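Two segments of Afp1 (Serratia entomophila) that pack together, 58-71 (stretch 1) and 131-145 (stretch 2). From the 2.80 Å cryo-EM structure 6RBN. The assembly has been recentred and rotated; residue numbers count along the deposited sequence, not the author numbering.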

# COMPACT_ATOMS: atom_id res chain seq x y z
N GLN A 58 -12.24 7.83 -62.66
CA GLN A 58 -12.45 9.25 -62.38
C GLN A 58 -12.60 9.47 -60.89
O GLN A 58 -13.24 8.68 -60.19
CB GLN A 58 -13.66 9.78 -63.15
CG GLN A 58 -14.95 9.03 -62.95
CD GLN A 58 -16.06 9.57 -63.82
OE1 GLN A 58 -15.89 10.56 -64.51
NE2 GLN A 58 -17.20 8.90 -63.80
N ARG A 59 -11.97 10.53 -60.40
CA ARG A 59 -11.93 10.79 -58.97
C ARG A 59 -13.27 11.33 -58.48
O ARG A 59 -13.89 12.18 -59.12
CB ARG A 59 -10.79 11.76 -58.64
CG ARG A 59 -10.79 13.06 -59.40
CD ARG A 59 -9.56 13.89 -59.08
NE ARG A 59 -9.59 14.41 -57.71
CZ ARG A 59 -8.54 14.95 -57.10
NH1 ARG A 59 -8.65 15.40 -55.86
NH2 ARG A 59 -7.37 15.03 -57.73
N GLN A 60 -13.73 10.79 -57.35
CA GLN A 60 -15.03 11.19 -56.84
C GLN A 60 -14.90 12.31 -55.82
O GLN A 60 -13.81 12.72 -55.43
CB GLN A 60 -15.78 10.00 -56.24
CG GLN A 60 -15.14 9.34 -55.05
CD GLN A 60 -14.32 8.14 -55.45
OE1 GLN A 60 -13.92 8.02 -56.60
NE2 GLN A 60 -14.11 7.23 -54.52
N ALA A 61 -16.05 12.80 -55.39
CA ALA A 61 -16.12 14.02 -54.60
C ALA A 61 -15.68 13.77 -53.16
O ALA A 61 -15.97 12.70 -52.61
CB ALA A 61 -17.53 14.58 -54.61
N PRO A 62 -15.00 14.71 -52.54
CA PRO A 62 -14.68 14.58 -51.12
C PRO A 62 -15.84 15.02 -50.24
O PRO A 62 -16.60 15.93 -50.56
CB PRO A 62 -13.48 15.52 -50.95
CG PRO A 62 -13.65 16.53 -52.01
CD PRO A 62 -14.27 15.82 -53.17
N ASN A 63 -15.97 14.33 -49.11
CA ASN A 63 -16.95 14.66 -48.08
C ASN A 63 -16.19 15.06 -46.83
O ASN A 63 -15.52 14.23 -46.21
CB ASN A 63 -17.88 13.48 -47.81
CG ASN A 63 -18.76 13.16 -48.99
OD1 ASN A 63 -18.64 12.10 -49.61
ND2 ASN A 63 -19.66 14.08 -49.32
N ILE A 64 -16.30 16.33 -46.45
CA ILE A 64 -15.43 16.95 -45.47
C ILE A 64 -16.25 17.28 -44.23
O ILE A 64 -17.33 17.87 -44.34
CB ILE A 64 -14.77 18.20 -46.06
CG1 ILE A 64 -13.90 17.78 -47.24
CG2 ILE A 64 -13.95 18.94 -45.02
CD1 ILE A 64 -13.48 18.90 -48.09
N THR A 65 -15.74 16.90 -43.06
CA THR A 65 -16.42 17.11 -41.79
C THR A 65 -15.65 18.13 -40.97
O THR A 65 -14.48 17.92 -40.66
CB THR A 65 -16.54 15.79 -41.03
OG1 THR A 65 -17.39 14.89 -41.74
CG2 THR A 65 -17.07 16.03 -39.63
N LEU A 66 -16.32 19.23 -40.62
CA LEU A 66 -15.79 20.24 -39.72
C LEU A 66 -16.68 20.29 -38.49
O LEU A 66 -17.90 20.15 -38.60
CB LEU A 66 -15.74 21.61 -40.38
CG LEU A 66 -14.83 21.82 -41.59
CD1 LEU A 66 -15.04 23.20 -42.16
CD2 LEU A 66 -13.39 21.63 -41.20
N SER A 67 -16.08 20.49 -37.32
CA SER A 67 -16.87 20.58 -36.10
C SER A 67 -16.28 21.62 -35.17
O SER A 67 -15.07 21.65 -34.94
CB SER A 67 -16.95 19.23 -35.39
OG SER A 67 -15.69 18.84 -34.89
N LYS A 68 -17.14 22.48 -34.63
CA LYS A 68 -16.74 23.51 -33.68
C LYS A 68 -17.80 23.62 -32.60
O LYS A 68 -18.86 23.00 -32.68
CB LYS A 68 -16.52 24.86 -34.36
CG LYS A 68 -17.78 25.47 -34.90
CD LYS A 68 -17.49 26.84 -35.48
CE LYS A 68 -17.18 27.80 -34.36
NZ LYS A 68 -17.00 29.19 -34.83
N GLY A 69 -17.52 24.45 -31.60
CA GLY A 69 -18.43 24.62 -30.49
C GLY A 69 -19.47 25.69 -30.73
O GLY A 69 -19.40 26.47 -31.68
N VAL A 70 -20.46 25.73 -29.84
CA VAL A 70 -21.53 26.72 -29.91
C VAL A 70 -21.18 27.87 -28.98
O VAL A 70 -20.93 27.67 -27.79
CB VAL A 70 -22.88 26.10 -29.53
CG1 VAL A 70 -23.97 27.15 -29.50
CG2 VAL A 70 -23.25 25.01 -30.51
N PHE A 71 -21.17 29.08 -29.53
CA PHE A 71 -20.75 30.30 -28.86
C PHE A 71 -21.93 31.25 -28.70
O PHE A 71 -22.92 31.15 -29.44
CB PHE A 71 -19.63 30.95 -29.69
CG PHE A 71 -18.33 30.22 -29.59
CD1 PHE A 71 -17.43 30.51 -28.59
CD2 PHE A 71 -18.02 29.21 -30.48
CE1 PHE A 71 -16.23 29.84 -28.50
CE2 PHE A 71 -16.83 28.52 -30.39
CZ PHE A 71 -15.94 28.84 -29.39
N GLU A 131 -20.06 18.40 -21.13
CA GLU A 131 -19.50 18.57 -22.47
C GLU A 131 -19.88 19.93 -23.02
O GLU A 131 -20.76 20.61 -22.50
CB GLU A 131 -19.99 17.48 -23.45
CG GLU A 131 -19.41 16.09 -23.24
CD GLU A 131 -19.95 15.09 -24.23
OE1 GLU A 131 -20.86 15.44 -25.01
OE2 GLU A 131 -19.46 13.94 -24.24
N ILE A 132 -19.20 20.31 -24.10
CA ILE A 132 -19.50 21.51 -24.85
C ILE A 132 -20.49 21.19 -25.96
O ILE A 132 -20.43 20.12 -26.58
CB ILE A 132 -18.19 22.14 -25.40
CG1 ILE A 132 -17.43 22.80 -24.26
CG2 ILE A 132 -18.41 23.16 -26.51
CD1 ILE A 132 -18.24 23.89 -23.62
N ALA A 133 -21.45 22.09 -26.16
CA ALA A 133 -22.33 22.05 -27.32
C ALA A 133 -21.48 22.19 -28.58
O ALA A 133 -20.93 23.26 -28.85
CB ALA A 133 -23.37 23.16 -27.23
N VAL A 134 -21.37 21.11 -29.35
CA VAL A 134 -20.51 21.05 -30.52
C VAL A 134 -21.37 20.78 -31.74
O VAL A 134 -21.98 19.71 -31.86
CB VAL A 134 -19.42 19.97 -30.38
CG1 VAL A 134 -18.67 19.81 -31.69
CG2 VAL A 134 -18.46 20.34 -29.28
N GLN A 135 -21.42 21.74 -32.65
CA GLN A 135 -22.02 21.54 -33.96
C GLN A 135 -21.03 20.83 -34.87
O GLN A 135 -19.82 20.95 -34.72
CB GLN A 135 -22.42 22.87 -34.58
CG GLN A 135 -23.60 23.51 -33.91
CD GLN A 135 -23.87 24.89 -34.46
OE1 GLN A 135 -23.09 25.42 -35.25
NE2 GLN A 135 -24.99 25.48 -34.05
N GLN A 136 -21.57 20.09 -35.83
CA GLN A 136 -20.77 19.27 -36.74
C GLN A 136 -21.35 19.40 -38.14
O GLN A 136 -22.43 18.88 -38.43
CB GLN A 136 -20.75 17.82 -36.26
CG GLN A 136 -19.97 16.83 -37.10
CD GLN A 136 -20.87 16.03 -38.02
OE1 GLN A 136 -22.05 15.83 -37.73
NE2 GLN A 136 -20.32 15.55 -39.12
N ILE A 137 -20.63 20.11 -39.01
CA ILE A 137 -21.08 20.43 -40.36
C ILE A 137 -20.34 19.55 -41.36
O ILE A 137 -19.15 19.28 -41.20
CB ILE A 137 -20.90 21.94 -40.66
CG1 ILE A 137 -21.48 22.33 -42.02
CG2 ILE A 137 -19.46 22.40 -40.52
CD1 ILE A 137 -21.65 23.82 -42.18
N THR A 138 -21.07 19.04 -42.35
CA THR A 138 -20.46 18.29 -43.43
C THR A 138 -20.57 19.09 -44.72
O THR A 138 -21.56 19.78 -44.96
CB THR A 138 -21.11 16.92 -43.65
OG1 THR A 138 -22.48 17.10 -44.00
CG2 THR A 138 -21.02 16.09 -42.40
N LEU A 139 -19.53 18.98 -45.54
CA LEU A 139 -19.39 19.79 -46.74
C LEU A 139 -19.23 18.88 -47.94
O LEU A 139 -18.64 17.80 -47.85
CB LEU A 139 -18.19 20.72 -46.62
CG LEU A 139 -18.19 21.71 -45.46
CD1 LEU A 139 -16.86 22.40 -45.41
CD2 LEU A 139 -19.29 22.73 -45.61
N MET A 140 -19.75 19.32 -49.07
CA MET A 140 -19.57 18.65 -50.35
C MET A 140 -18.66 19.51 -51.22
O MET A 140 -18.95 20.68 -51.44
CB MET A 140 -20.91 18.43 -51.05
CG MET A 140 -20.81 17.72 -52.39
SD MET A 140 -20.33 15.99 -52.28
CE MET A 140 -21.85 15.27 -51.69
N ALA A 141 -17.58 18.92 -51.70
CA ALA A 141 -16.63 19.65 -52.52
C ALA A 141 -16.38 18.93 -53.83
O ALA A 141 -17.07 17.96 -54.14
CB ALA A 141 -15.32 19.85 -51.76
N ASP A 142 -15.39 19.37 -54.59
CA ASP A 142 -15.12 18.75 -55.88
C ASP A 142 -13.67 18.30 -56.04
O ASP A 142 -13.41 17.32 -56.76
CB ASP A 142 -15.53 19.69 -57.01
CG ASP A 142 -15.00 21.07 -56.81
OD1 ASP A 142 -14.42 21.31 -55.74
OD2 ASP A 142 -15.17 21.92 -57.71
N ARG A 143 -12.73 18.98 -55.40
CA ARG A 143 -11.36 18.49 -55.39
C ARG A 143 -10.66 18.95 -54.11
O ARG A 143 -11.07 19.91 -53.46
CB ARG A 143 -10.56 18.96 -56.61
CG ARG A 143 -10.26 20.43 -56.62
CD ARG A 143 -9.51 20.84 -57.87
NE ARG A 143 -9.17 22.26 -57.84
CZ ARG A 143 -9.96 23.22 -58.28
NH1 ARG A 143 -9.58 24.49 -58.21
NH2 ARG A 143 -11.15 22.93 -58.80
N VAL A 144 -9.60 18.22 -53.76
CA VAL A 144 -8.74 18.53 -52.63
C VAL A 144 -7.30 18.51 -53.14
O VAL A 144 -6.84 17.49 -53.66
CB VAL A 144 -8.91 17.52 -51.48
CG1 VAL A 144 -7.85 17.75 -50.42
CG2 VAL A 144 -10.28 17.65 -50.86
N THR A 145 -6.60 19.63 -52.99
CA THR A 145 -5.20 19.71 -53.38
C THR A 145 -4.35 20.04 -52.16
O THR A 145 -4.84 20.56 -51.15
CB THR A 145 -4.97 20.77 -54.47
OG1 THR A 145 -5.39 22.05 -53.99
CG2 THR A 145 -5.75 20.41 -55.72

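Strands 63-69 and 134-140 run antiparallel, their axes at 160°, and main-chain hydrogen bonds hold them together. The bonds come in pairs at alternate residues. I64 N donates to L139 O at 3.1 Å, and L139 N returns a bond to I64 O at 2.7 Å. L66 N reaches I137 O at 2.9 Å, and I137 N reaches L66 O at 2.8 Å. K68 N bonds to Q135 O at 3.1 Å. The return bond, Q135 N to K68 O, is 2.9 Å long but weak, because its angle at the hydrogen is only 120°.

One further bond lies beyond each end of this ladder. V70 N donates to A133 O at 2.7 Å. A141 N reaches P62 O at 3.3 Å, a weak bond; proline has no N-H to offer in return.

The carbonyls also receive CA-H contacts from the intervening residues. T138 CA lies 3.3 Å from I64 O, and T65 CA lies 3.5 Å from I137 O. Some carbonyls crowd each other: L66 O and I137 O are 3.0 Å apart, as are K68 O and Q135 O. Both members of each pair are acceptors, so no hydrogen bond joins them.

No side chain makes a hydrogen bond across the contact. The amide of Q135 and the hydroxyl of T138 are satisfied elsewhere in the structure. D142 OD1 accepts a weak bond from R143 N at 2.9 Å, within its own stretch. R59 NH1 approaches V144 O at 3.5 Å without a hydrogen bond, while R143 CB lies over one face of the guanidinium.

Much of the side-chain packing is apolar. I64, L66, I137 and L139 share one face of the sheet, where L66 CD1 meets L139 CD1 at 3.8 Å. P62 CG touches both A141 CB and V144 CG2 at 3.7 Å.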